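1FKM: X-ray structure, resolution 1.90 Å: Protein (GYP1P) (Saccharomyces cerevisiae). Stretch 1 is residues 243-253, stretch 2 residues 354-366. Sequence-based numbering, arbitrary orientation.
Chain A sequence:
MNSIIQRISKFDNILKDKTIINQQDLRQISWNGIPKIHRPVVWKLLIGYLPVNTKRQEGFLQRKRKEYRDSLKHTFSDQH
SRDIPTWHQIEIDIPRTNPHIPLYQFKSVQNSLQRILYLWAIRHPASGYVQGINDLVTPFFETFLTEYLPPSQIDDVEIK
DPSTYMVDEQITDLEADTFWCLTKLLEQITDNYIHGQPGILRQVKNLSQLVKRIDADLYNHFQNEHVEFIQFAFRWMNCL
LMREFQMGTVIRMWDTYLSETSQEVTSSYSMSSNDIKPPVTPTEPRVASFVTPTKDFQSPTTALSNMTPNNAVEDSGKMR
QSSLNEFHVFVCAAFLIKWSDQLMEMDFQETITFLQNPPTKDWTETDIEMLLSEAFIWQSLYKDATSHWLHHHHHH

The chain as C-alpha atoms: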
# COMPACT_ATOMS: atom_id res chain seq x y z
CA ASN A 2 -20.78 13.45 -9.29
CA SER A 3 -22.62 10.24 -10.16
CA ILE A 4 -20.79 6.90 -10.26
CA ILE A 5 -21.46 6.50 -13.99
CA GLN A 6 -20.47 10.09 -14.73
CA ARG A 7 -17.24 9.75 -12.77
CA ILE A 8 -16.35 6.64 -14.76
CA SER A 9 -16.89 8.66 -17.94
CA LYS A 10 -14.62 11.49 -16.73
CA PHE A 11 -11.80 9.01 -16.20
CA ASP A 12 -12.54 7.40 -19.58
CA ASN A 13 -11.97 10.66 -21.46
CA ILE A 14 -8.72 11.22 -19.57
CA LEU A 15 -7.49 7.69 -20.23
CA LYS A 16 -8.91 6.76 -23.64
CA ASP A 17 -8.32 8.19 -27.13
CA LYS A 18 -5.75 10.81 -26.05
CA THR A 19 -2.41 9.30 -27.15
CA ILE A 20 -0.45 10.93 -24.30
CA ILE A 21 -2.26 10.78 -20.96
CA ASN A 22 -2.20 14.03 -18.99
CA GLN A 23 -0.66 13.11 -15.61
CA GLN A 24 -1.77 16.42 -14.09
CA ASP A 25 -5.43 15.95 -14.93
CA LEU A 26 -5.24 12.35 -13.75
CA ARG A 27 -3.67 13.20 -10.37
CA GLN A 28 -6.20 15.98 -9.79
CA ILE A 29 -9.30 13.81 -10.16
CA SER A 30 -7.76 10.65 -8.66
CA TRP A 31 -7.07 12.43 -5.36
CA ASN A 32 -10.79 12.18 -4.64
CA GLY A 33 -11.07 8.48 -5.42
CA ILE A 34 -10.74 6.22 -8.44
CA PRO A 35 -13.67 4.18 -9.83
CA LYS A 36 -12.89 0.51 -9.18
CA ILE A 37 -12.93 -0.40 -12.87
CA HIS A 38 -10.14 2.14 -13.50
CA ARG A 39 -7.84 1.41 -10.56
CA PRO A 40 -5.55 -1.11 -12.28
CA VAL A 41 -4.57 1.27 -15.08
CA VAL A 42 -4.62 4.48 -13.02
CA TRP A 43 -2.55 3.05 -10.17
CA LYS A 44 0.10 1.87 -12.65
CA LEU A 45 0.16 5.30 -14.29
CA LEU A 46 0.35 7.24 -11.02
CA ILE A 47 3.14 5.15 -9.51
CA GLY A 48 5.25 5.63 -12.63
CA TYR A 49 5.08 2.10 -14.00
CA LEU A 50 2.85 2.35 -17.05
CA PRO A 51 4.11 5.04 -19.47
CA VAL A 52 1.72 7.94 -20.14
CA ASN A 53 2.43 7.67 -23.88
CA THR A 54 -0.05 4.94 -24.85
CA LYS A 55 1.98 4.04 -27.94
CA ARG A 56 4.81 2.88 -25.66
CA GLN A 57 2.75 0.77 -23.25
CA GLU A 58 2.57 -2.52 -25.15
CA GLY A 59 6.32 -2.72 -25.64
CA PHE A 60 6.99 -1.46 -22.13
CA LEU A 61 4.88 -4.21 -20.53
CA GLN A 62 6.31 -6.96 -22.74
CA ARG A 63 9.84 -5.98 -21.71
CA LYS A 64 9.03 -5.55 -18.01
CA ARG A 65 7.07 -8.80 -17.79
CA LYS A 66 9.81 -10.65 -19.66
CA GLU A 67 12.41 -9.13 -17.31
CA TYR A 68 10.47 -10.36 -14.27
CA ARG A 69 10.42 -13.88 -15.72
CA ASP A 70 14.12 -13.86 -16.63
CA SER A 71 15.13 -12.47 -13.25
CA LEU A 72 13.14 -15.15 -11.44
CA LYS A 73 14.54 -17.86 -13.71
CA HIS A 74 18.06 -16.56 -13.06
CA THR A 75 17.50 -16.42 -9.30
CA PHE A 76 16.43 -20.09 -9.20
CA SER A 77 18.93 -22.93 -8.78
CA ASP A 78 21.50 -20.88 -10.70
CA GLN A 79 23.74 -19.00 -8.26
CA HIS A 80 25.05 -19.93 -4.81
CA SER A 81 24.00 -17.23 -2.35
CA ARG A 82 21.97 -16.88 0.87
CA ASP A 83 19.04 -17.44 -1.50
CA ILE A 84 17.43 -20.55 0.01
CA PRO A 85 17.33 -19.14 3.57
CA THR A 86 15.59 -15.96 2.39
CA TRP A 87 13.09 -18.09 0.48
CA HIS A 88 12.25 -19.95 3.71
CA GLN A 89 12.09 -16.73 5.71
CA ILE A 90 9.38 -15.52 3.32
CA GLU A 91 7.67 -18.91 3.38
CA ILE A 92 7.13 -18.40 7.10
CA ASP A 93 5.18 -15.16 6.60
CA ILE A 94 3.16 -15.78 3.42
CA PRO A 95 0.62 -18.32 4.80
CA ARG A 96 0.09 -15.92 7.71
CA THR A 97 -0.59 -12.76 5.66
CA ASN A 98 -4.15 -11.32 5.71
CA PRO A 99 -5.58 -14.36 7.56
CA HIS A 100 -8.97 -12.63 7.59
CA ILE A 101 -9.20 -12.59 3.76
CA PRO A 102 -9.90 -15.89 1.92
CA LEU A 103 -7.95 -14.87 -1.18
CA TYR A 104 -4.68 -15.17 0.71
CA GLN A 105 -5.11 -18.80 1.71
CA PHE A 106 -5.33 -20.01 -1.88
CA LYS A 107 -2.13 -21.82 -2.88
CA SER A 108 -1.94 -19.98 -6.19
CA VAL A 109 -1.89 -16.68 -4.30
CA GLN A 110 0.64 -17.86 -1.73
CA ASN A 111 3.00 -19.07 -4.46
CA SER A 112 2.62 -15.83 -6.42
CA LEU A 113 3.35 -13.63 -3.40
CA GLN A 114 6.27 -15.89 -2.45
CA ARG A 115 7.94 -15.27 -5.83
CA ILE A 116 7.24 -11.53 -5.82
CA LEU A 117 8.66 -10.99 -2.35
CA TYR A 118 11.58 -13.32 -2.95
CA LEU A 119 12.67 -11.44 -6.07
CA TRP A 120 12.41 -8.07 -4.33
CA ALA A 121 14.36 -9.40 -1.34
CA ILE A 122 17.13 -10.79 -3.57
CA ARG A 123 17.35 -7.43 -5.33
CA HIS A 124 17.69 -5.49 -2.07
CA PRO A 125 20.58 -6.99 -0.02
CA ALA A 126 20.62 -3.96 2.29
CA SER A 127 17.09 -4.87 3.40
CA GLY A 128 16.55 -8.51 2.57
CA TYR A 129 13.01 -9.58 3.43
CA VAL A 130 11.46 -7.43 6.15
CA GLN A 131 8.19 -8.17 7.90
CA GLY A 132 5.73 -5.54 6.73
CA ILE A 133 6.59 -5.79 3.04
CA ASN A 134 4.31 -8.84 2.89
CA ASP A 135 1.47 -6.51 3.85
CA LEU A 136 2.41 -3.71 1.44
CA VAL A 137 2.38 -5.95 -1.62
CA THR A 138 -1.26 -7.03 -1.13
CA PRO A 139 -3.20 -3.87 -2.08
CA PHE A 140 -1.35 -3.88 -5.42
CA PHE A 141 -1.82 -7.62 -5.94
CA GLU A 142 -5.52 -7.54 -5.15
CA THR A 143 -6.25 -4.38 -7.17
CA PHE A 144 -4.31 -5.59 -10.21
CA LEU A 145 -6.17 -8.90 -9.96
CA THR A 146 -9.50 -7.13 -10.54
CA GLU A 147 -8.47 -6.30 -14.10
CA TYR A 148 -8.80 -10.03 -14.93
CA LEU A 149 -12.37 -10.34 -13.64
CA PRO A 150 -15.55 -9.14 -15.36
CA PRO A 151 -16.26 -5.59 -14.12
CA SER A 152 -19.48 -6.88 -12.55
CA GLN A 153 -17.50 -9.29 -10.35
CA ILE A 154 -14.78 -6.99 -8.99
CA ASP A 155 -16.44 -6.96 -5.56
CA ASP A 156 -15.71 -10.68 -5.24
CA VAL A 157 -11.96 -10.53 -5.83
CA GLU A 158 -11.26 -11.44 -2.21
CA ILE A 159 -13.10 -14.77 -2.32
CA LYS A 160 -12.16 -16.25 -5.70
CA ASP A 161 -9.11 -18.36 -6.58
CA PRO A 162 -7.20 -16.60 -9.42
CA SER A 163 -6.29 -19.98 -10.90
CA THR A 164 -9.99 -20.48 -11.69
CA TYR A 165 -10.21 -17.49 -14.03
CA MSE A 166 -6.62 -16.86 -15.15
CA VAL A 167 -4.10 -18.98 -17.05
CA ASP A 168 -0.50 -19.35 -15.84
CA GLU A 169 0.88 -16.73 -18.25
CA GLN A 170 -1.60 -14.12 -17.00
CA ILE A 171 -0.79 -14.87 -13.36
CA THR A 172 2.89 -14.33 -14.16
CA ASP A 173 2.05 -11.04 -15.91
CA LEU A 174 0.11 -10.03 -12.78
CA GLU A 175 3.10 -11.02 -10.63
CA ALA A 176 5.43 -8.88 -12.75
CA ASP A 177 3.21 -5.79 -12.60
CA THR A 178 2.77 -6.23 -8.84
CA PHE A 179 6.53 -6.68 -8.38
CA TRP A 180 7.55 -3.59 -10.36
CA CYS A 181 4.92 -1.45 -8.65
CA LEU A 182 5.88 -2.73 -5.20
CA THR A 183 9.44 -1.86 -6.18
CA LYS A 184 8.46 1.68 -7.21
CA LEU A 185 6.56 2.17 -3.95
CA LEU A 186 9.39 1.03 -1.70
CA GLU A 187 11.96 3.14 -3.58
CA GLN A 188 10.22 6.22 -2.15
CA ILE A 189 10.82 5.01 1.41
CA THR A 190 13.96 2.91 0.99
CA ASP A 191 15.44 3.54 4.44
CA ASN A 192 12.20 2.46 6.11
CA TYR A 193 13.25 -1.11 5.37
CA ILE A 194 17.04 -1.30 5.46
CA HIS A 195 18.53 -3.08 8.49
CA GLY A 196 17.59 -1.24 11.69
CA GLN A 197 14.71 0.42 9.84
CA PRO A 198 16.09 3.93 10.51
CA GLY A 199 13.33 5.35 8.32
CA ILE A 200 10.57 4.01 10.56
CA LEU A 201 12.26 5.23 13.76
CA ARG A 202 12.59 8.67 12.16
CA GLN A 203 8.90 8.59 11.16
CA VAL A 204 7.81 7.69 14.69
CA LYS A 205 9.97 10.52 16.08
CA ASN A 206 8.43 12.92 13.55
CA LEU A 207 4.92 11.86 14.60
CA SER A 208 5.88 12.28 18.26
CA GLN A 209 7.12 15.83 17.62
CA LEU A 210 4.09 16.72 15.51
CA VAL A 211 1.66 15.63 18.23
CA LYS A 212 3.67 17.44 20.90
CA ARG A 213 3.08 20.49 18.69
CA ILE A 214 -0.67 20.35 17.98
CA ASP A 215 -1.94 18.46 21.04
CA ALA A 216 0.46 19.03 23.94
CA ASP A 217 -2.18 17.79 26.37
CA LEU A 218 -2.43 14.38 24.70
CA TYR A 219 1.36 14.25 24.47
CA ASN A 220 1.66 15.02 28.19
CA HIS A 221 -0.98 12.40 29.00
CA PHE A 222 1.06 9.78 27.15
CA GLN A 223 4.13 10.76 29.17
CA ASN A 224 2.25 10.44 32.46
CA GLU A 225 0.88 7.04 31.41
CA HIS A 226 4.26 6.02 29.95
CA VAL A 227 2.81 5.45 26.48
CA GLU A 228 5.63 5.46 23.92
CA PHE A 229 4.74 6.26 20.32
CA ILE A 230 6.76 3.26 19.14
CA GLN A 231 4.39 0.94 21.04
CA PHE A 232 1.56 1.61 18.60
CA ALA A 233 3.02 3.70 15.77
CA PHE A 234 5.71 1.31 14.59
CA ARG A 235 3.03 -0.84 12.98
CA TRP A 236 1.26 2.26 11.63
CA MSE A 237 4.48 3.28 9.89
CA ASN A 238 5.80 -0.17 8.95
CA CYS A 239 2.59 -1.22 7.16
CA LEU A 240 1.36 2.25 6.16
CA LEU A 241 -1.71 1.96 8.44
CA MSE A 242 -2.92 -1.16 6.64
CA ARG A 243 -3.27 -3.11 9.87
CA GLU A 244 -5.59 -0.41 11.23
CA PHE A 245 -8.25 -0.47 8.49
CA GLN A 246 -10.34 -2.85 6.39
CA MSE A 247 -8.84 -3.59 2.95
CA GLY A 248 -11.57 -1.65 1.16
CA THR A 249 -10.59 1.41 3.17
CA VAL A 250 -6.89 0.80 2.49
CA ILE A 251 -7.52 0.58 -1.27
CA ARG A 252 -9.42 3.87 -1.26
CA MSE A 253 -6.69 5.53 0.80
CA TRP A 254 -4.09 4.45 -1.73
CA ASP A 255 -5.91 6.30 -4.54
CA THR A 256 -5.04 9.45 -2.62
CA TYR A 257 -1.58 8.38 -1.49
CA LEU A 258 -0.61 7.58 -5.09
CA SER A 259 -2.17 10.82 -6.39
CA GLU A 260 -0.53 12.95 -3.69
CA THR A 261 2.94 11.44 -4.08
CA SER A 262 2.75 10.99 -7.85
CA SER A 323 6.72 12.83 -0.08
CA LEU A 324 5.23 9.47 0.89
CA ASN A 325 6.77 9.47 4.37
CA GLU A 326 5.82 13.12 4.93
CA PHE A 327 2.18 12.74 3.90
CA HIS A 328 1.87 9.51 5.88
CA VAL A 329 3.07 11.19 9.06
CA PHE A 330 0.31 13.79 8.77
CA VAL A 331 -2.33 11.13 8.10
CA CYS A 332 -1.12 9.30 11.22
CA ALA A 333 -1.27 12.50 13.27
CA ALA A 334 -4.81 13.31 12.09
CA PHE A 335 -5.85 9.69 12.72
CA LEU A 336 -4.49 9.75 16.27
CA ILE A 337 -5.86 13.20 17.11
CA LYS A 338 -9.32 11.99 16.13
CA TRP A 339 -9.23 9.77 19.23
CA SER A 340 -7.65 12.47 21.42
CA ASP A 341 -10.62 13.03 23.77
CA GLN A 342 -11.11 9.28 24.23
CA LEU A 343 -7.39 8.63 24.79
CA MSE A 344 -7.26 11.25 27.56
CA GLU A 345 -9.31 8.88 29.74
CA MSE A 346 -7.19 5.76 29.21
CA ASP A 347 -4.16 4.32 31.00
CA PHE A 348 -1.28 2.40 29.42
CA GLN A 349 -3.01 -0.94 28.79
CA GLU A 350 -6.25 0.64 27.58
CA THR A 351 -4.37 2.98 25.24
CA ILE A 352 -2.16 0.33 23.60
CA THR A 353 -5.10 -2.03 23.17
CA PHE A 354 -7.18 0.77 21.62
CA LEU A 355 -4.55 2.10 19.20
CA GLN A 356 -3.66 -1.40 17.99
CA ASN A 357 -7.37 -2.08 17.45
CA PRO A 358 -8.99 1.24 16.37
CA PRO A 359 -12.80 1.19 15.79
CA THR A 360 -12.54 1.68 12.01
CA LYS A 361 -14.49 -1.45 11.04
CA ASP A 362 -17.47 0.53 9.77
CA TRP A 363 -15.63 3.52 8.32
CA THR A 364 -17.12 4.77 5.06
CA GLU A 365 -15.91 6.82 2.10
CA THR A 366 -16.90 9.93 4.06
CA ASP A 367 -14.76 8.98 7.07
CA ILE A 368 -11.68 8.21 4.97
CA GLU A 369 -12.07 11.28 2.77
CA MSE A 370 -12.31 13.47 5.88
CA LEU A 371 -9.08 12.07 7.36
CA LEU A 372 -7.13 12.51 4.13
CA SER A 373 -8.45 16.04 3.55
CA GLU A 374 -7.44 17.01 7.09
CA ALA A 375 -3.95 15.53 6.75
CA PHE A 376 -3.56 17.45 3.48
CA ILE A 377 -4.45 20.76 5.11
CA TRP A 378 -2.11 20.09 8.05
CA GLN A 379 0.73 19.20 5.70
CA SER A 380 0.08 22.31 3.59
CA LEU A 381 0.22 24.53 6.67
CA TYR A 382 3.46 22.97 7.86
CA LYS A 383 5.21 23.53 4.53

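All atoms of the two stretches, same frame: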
# COMPACT_ATOMS: atom_id res chain seq x y z
N ARG A 243 -2.80 -2.25 8.80
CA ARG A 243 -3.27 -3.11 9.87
C ARG A 243 -4.29 -2.41 10.77
O ARG A 243 -4.76 -3.00 11.75
CB ARG A 243 -2.09 -3.59 10.71
CG ARG A 243 -1.00 -4.26 9.87
CD ARG A 243 -1.43 -5.64 9.40
NE ARG A 243 -1.34 -6.62 10.48
CZ ARG A 243 -0.19 -7.01 11.03
NH1 ARG A 243 0.96 -6.51 10.60
NH2 ARG A 243 -0.19 -7.90 12.01
N GLU A 244 -4.64 -1.18 10.43
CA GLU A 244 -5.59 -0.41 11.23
C GLU A 244 -6.92 -0.18 10.52
O GLU A 244 -7.83 0.44 11.08
CB GLU A 244 -5.01 0.97 11.58
CG GLU A 244 -3.52 0.98 11.88
CD GLU A 244 -3.13 -0.04 12.92
OE1 GLU A 244 -3.80 -0.12 13.96
OE2 GLU A 244 -2.13 -0.77 12.69
N PHE A 245 -7.03 -0.66 9.28
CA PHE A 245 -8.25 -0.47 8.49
C PHE A 245 -8.63 -1.72 7.71
O PHE A 245 -7.82 -2.64 7.56
CB PHE A 245 -8.07 0.66 7.47
CG PHE A 245 -7.79 2.00 8.06
CD1 PHE A 245 -8.82 2.75 8.63
CD2 PHE A 245 -6.52 2.54 8.03
CE1 PHE A 245 -8.58 4.02 9.16
CE2 PHE A 245 -6.26 3.81 8.55
CZ PHE A 245 -7.30 4.55 9.11
N GLN A 246 -9.86 -1.74 7.21
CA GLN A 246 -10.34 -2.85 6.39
C GLN A 246 -9.69 -2.64 5.02
O GLN A 246 -9.39 -1.51 4.65
CB GLN A 246 -11.86 -2.78 6.23
CG GLN A 246 -12.64 -2.95 7.53
CD GLN A 246 -12.35 -4.28 8.19
OE1 GLN A 246 -12.51 -5.34 7.58
NE2 GLN A 246 -11.91 -4.24 9.44
N MSE A 247 -9.47 -3.71 4.27
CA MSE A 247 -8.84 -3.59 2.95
C MSE A 247 -9.53 -2.62 2.00
O MSE A 247 -8.87 -1.93 1.23
CB MSE A 247 -8.73 -4.96 2.27
CG MSE A 247 -7.31 -5.50 2.27
SE MSE A 247 -6.10 -4.51 1.11
CE MSE A 247 -5.29 -6.03 0.22
N GLY A 248 -10.86 -2.57 2.03
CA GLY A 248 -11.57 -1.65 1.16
C GLY A 248 -11.17 -0.22 1.47
O GLY A 248 -11.02 0.62 0.58
N THR A 249 -10.98 0.07 2.75
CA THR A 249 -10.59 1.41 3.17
C THR A 249 -9.15 1.67 2.75
O THR A 249 -8.81 2.78 2.32
CB THR A 249 -10.69 1.58 4.69
OG1 THR A 249 -12.04 1.33 5.09
CG2 THR A 249 -10.28 2.98 5.11
N VAL A 250 -8.30 0.66 2.88
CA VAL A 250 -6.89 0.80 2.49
C VAL A 250 -6.79 1.11 1.00
O VAL A 250 -6.06 2.01 0.59
CB VAL A 250 -6.10 -0.50 2.81
CG1 VAL A 250 -4.71 -0.43 2.20
CG2 VAL A 250 -6.00 -0.69 4.33
N ILE A 251 -7.53 0.36 0.18
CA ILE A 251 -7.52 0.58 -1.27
C ILE A 251 -7.90 2.01 -1.62
O ILE A 251 -7.23 2.67 -2.42
CB ILE A 251 -8.49 -0.40 -1.99
CG1 ILE A 251 -8.06 -1.85 -1.73
CG2 ILE A 251 -8.51 -0.12 -3.48
CD1 ILE A 251 -6.65 -2.15 -2.14
N ARG A 252 -8.97 2.51 -1.01
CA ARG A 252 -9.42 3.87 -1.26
C ARG A 252 -8.36 4.88 -0.83
O ARG A 252 -8.12 5.87 -1.53
CB ARG A 252 -10.74 4.14 -0.53
CG ARG A 252 -11.17 5.60 -0.56
CD ARG A 252 -11.41 6.12 -1.97
NE ARG A 252 -11.75 7.54 -1.92
CZ ARG A 252 -10.87 8.52 -1.77
NH1 ARG A 252 -9.57 8.24 -1.67
NH2 ARG A 252 -11.28 9.78 -1.67
N MSE A 253 -7.74 4.64 0.31
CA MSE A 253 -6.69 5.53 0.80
C MSE A 253 -5.55 5.62 -0.20
O MSE A 253 -4.98 6.70 -0.43
CB MSE A 253 -6.11 5.01 2.12
CG MSE A 253 -7.03 5.07 3.30
SE MSE A 253 -6.14 4.32 4.85
CE MSE A 253 -4.65 5.55 4.95
N PHE A 354 -6.35 -0.06 22.49
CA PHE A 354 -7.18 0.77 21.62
C PHE A 354 -6.50 1.17 20.31
O PHE A 354 -7.08 1.03 19.24
CB PHE A 354 -7.60 2.05 22.36
CG PHE A 354 -8.52 2.94 21.56
CD1 PHE A 354 -9.89 2.71 21.56
CD2 PHE A 354 -8.01 3.99 20.81
CE1 PHE A 354 -10.75 3.53 20.81
CE2 PHE A 354 -8.86 4.81 20.06
CZ PHE A 354 -10.23 4.58 20.06
N LEU A 355 -5.27 1.67 20.39
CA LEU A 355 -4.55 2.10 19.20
C LEU A 355 -4.07 0.98 18.29
O LEU A 355 -3.71 1.22 17.14
CB LEU A 355 -3.37 3.00 19.60
CG LEU A 355 -3.83 4.31 20.24
CD1 LEU A 355 -2.64 5.10 20.73
CD2 LEU A 355 -4.66 5.11 19.23
N GLN A 356 -4.06 -0.25 18.80
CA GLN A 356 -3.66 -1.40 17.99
C GLN A 356 -4.93 -2.08 17.48
O GLN A 356 -4.87 -3.07 16.76
CB GLN A 356 -2.83 -2.40 18.80
CG GLN A 356 -1.55 -1.81 19.38
CD GLN A 356 -0.71 -2.84 20.12
OE1 GLN A 356 -1.24 -3.70 20.82
NE2 GLN A 356 0.60 -2.76 19.97
N ASN A 357 -6.08 -1.54 17.87
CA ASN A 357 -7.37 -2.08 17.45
C ASN A 357 -8.40 -0.96 17.35
O ASN A 357 -9.47 -1.03 17.96
CB ASN A 357 -7.85 -3.13 18.46
CG ASN A 357 -6.89 -4.30 18.59
OD1 ASN A 357 -6.72 -5.07 17.65
ND2 ASN A 357 -6.26 -4.42 19.75
N PRO A 358 -8.10 0.09 16.56
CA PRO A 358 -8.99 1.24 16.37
C PRO A 358 -10.35 0.82 15.81
O PRO A 358 -10.44 -0.10 15.00
CB PRO A 358 -8.23 2.11 15.37
CG PRO A 358 -6.81 1.72 15.57
CD PRO A 358 -6.89 0.23 15.73
N PRO A 359 -11.43 1.49 16.24
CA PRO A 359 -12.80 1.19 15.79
C PRO A 359 -13.07 1.77 14.40
O PRO A 359 -13.85 2.71 14.25
CB PRO A 359 -13.66 1.84 16.87
CG PRO A 359 -12.86 3.06 17.21
CD PRO A 359 -11.44 2.53 17.29
N THR A 360 -12.41 1.21 13.39
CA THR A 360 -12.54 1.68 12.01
C THR A 360 -13.27 0.67 11.12
O THR A 360 -13.35 0.84 9.91
CB THR A 360 -11.16 1.91 11.40
OG1 THR A 360 -10.44 0.67 11.38
CG2 THR A 360 -10.38 2.93 12.22
N LYS A 361 -13.79 -0.38 11.75
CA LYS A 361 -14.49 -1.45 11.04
C LYS A 361 -15.59 -0.96 10.11
O LYS A 361 -15.73 -1.45 8.99
CB LYS A 361 -15.06 -2.43 12.05
CG LYS A 361 -15.70 -3.67 11.44
CD LYS A 361 -16.04 -4.70 12.51
CE LYS A 361 -14.78 -5.31 13.15
NZ LYS A 361 -13.94 -4.32 13.89
N ASP A 362 -16.37 0.01 10.57
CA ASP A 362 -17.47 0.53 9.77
C ASP A 362 -17.21 1.87 9.10
O ASP A 362 -18.15 2.55 8.70
CB ASP A 362 -18.74 0.63 10.63
CG ASP A 362 -19.20 -0.72 11.15
OD1 ASP A 362 -19.34 -1.66 10.33
OD2 ASP A 362 -19.41 -0.86 12.37
N TRP A 363 -15.95 2.25 8.97
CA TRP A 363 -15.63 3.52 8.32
C TRP A 363 -16.11 3.50 6.88
O TRP A 363 -16.03 2.47 6.19
CB TRP A 363 -14.12 3.78 8.35
CG TRP A 363 -13.66 4.58 9.54
CD1 TRP A 363 -14.17 4.54 10.80
CD2 TRP A 363 -12.58 5.52 9.57
NE1 TRP A 363 -13.47 5.39 11.62
CE2 TRP A 363 -12.49 6.01 10.89
CE3 TRP A 363 -11.67 5.99 8.61
CZ2 TRP A 363 -11.53 6.95 11.28
CZ3 TRP A 363 -10.72 6.93 9.00
CH2 TRP A 363 -10.66 7.40 10.32
N THR A 364 -16.62 4.64 6.42
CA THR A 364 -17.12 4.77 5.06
C THR A 364 -16.23 5.70 4.25
O THR A 364 -15.22 6.21 4.75
CB THR A 364 -18.54 5.34 5.03
OG1 THR A 364 -18.54 6.64 5.66
CG2 THR A 364 -19.51 4.43 5.77
N GLU A 365 -16.63 5.93 3.01
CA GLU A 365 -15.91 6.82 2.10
C GLU A 365 -15.80 8.20 2.74
O GLU A 365 -14.77 8.87 2.62
CB GLU A 365 -16.66 6.91 0.77
CG GLU A 365 -16.23 8.05 -0.15
CD GLU A 365 -14.77 7.95 -0.56
OE1 GLU A 365 -14.34 6.84 -0.96
OE2 GLU A 365 -14.06 8.97 -0.49
N THR A 366 -16.86 8.62 3.42
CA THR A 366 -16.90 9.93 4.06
C THR A 366 -15.85 10.05 5.16
O THR A 366 -15.16 11.07 5.28
CB THR A 366 -18.28 10.20 4.68
OG1 THR A 366 -19.29 10.00 3.68
CG2 THR A 366 -18.36 11.63 5.18
O HOH W 1 -6.18 -2.74 13.97
O HOH W 2 -11.62 0.56 7.68
O HOH W 3 -10.86 -2.07 11.03

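Stretch 1 leaves a 3-10 segment at Glu-244, passes through an extended Phe-245 and Gln-246, and enters a helix at Met-247, with Gln-246 in the N-cap position. Stretch 2 leaves a helix after Leu-355 and runs as an irregular loop to a second helix that starts at Glu-365, just after the N-cap residue Thr-364. The two stretches advance in the same direction: Glu-244 lies nearest Pro-358, Phe-245 nearest Thr-360, Gln-246 nearest Lys-361 and Thr-249 nearest Trp-363. A type I turn from Thr-360 to Trp-363, closed by a hydrogen bond from Trp-363 N to Thr-360 O (3.1 Å), bends the loop beside the start of the helix that begins at Met-247. Together the stretches bury 501 Å².

Thr-360 is the centre of the contact. Its CB points toward stretch 1, and Thr-360 OG1 donates a short hydrogen bond to Glu-244 O (2.6 Å). Threonine serves two purposes here, because Thr-360 CG2 packs against CE1 of Phe-245 at 3.7 Å. That buried phenylalanine starts sideways, yet its ring reaches the other stretch and meets Trp-363, with Phe-245 CE1 lying 3.6 Å from Trp-363 CZ3, over one face of the indole. The ring planes meet obliquely, at 51°. Two large aromatic side chains thus cover apolar surface.

Water fills the polar gaps. Water 2 donates to Thr-360 O (2.8 Å), accepts from Gln-246 N (2.9 Å) and lies 2.7 Å from Thr-249 OG1, joining the turn to the start of the helix. Water 3 accepts from Gln-246 NE2 (2.9 Å) and donates to Thr-360 OG1 (2.8 Å); the amide of glutamine, a polar group on a flexible arm, suits this partly exposed site. Water 1 donates to Arg-243 O (2.6 Å) and Gln-356 O (3.1 Å), bridging the backbones at the other end.

Glu-244 also brings its carboxylate close, with Glu-244 OE1 3.6 Å from Pro-358 CD, a packing contact. Buried here, the carboxylate needs the hydrogen bonds that both its oxygens find elsewhere in the structure, while Pro-358, its CB pointing toward stretch 1, presents an apolar ring with no N-H to donate.

Further along the helix, the CB of Arg-252 points toward stretch 2, and its side chain (chi1 t, chi2 p, chi3 t) brings the edge of the guanidinium to the carboxylate of Glu-365, forming a salt bridge, Arg-252 NE to Glu-365 OE1 at 2.8 Å. Arg-252 NE and NH2 also each donate a hydrogen bond to Glu-365 OE2, both at 3.1 Å. All three hydrogen bonds are weak. Arginine suits the place because its guanidinium offers several donors along one edge, while the chain of Glu-365, starting sideways, is long enough to carry its carboxylate to them.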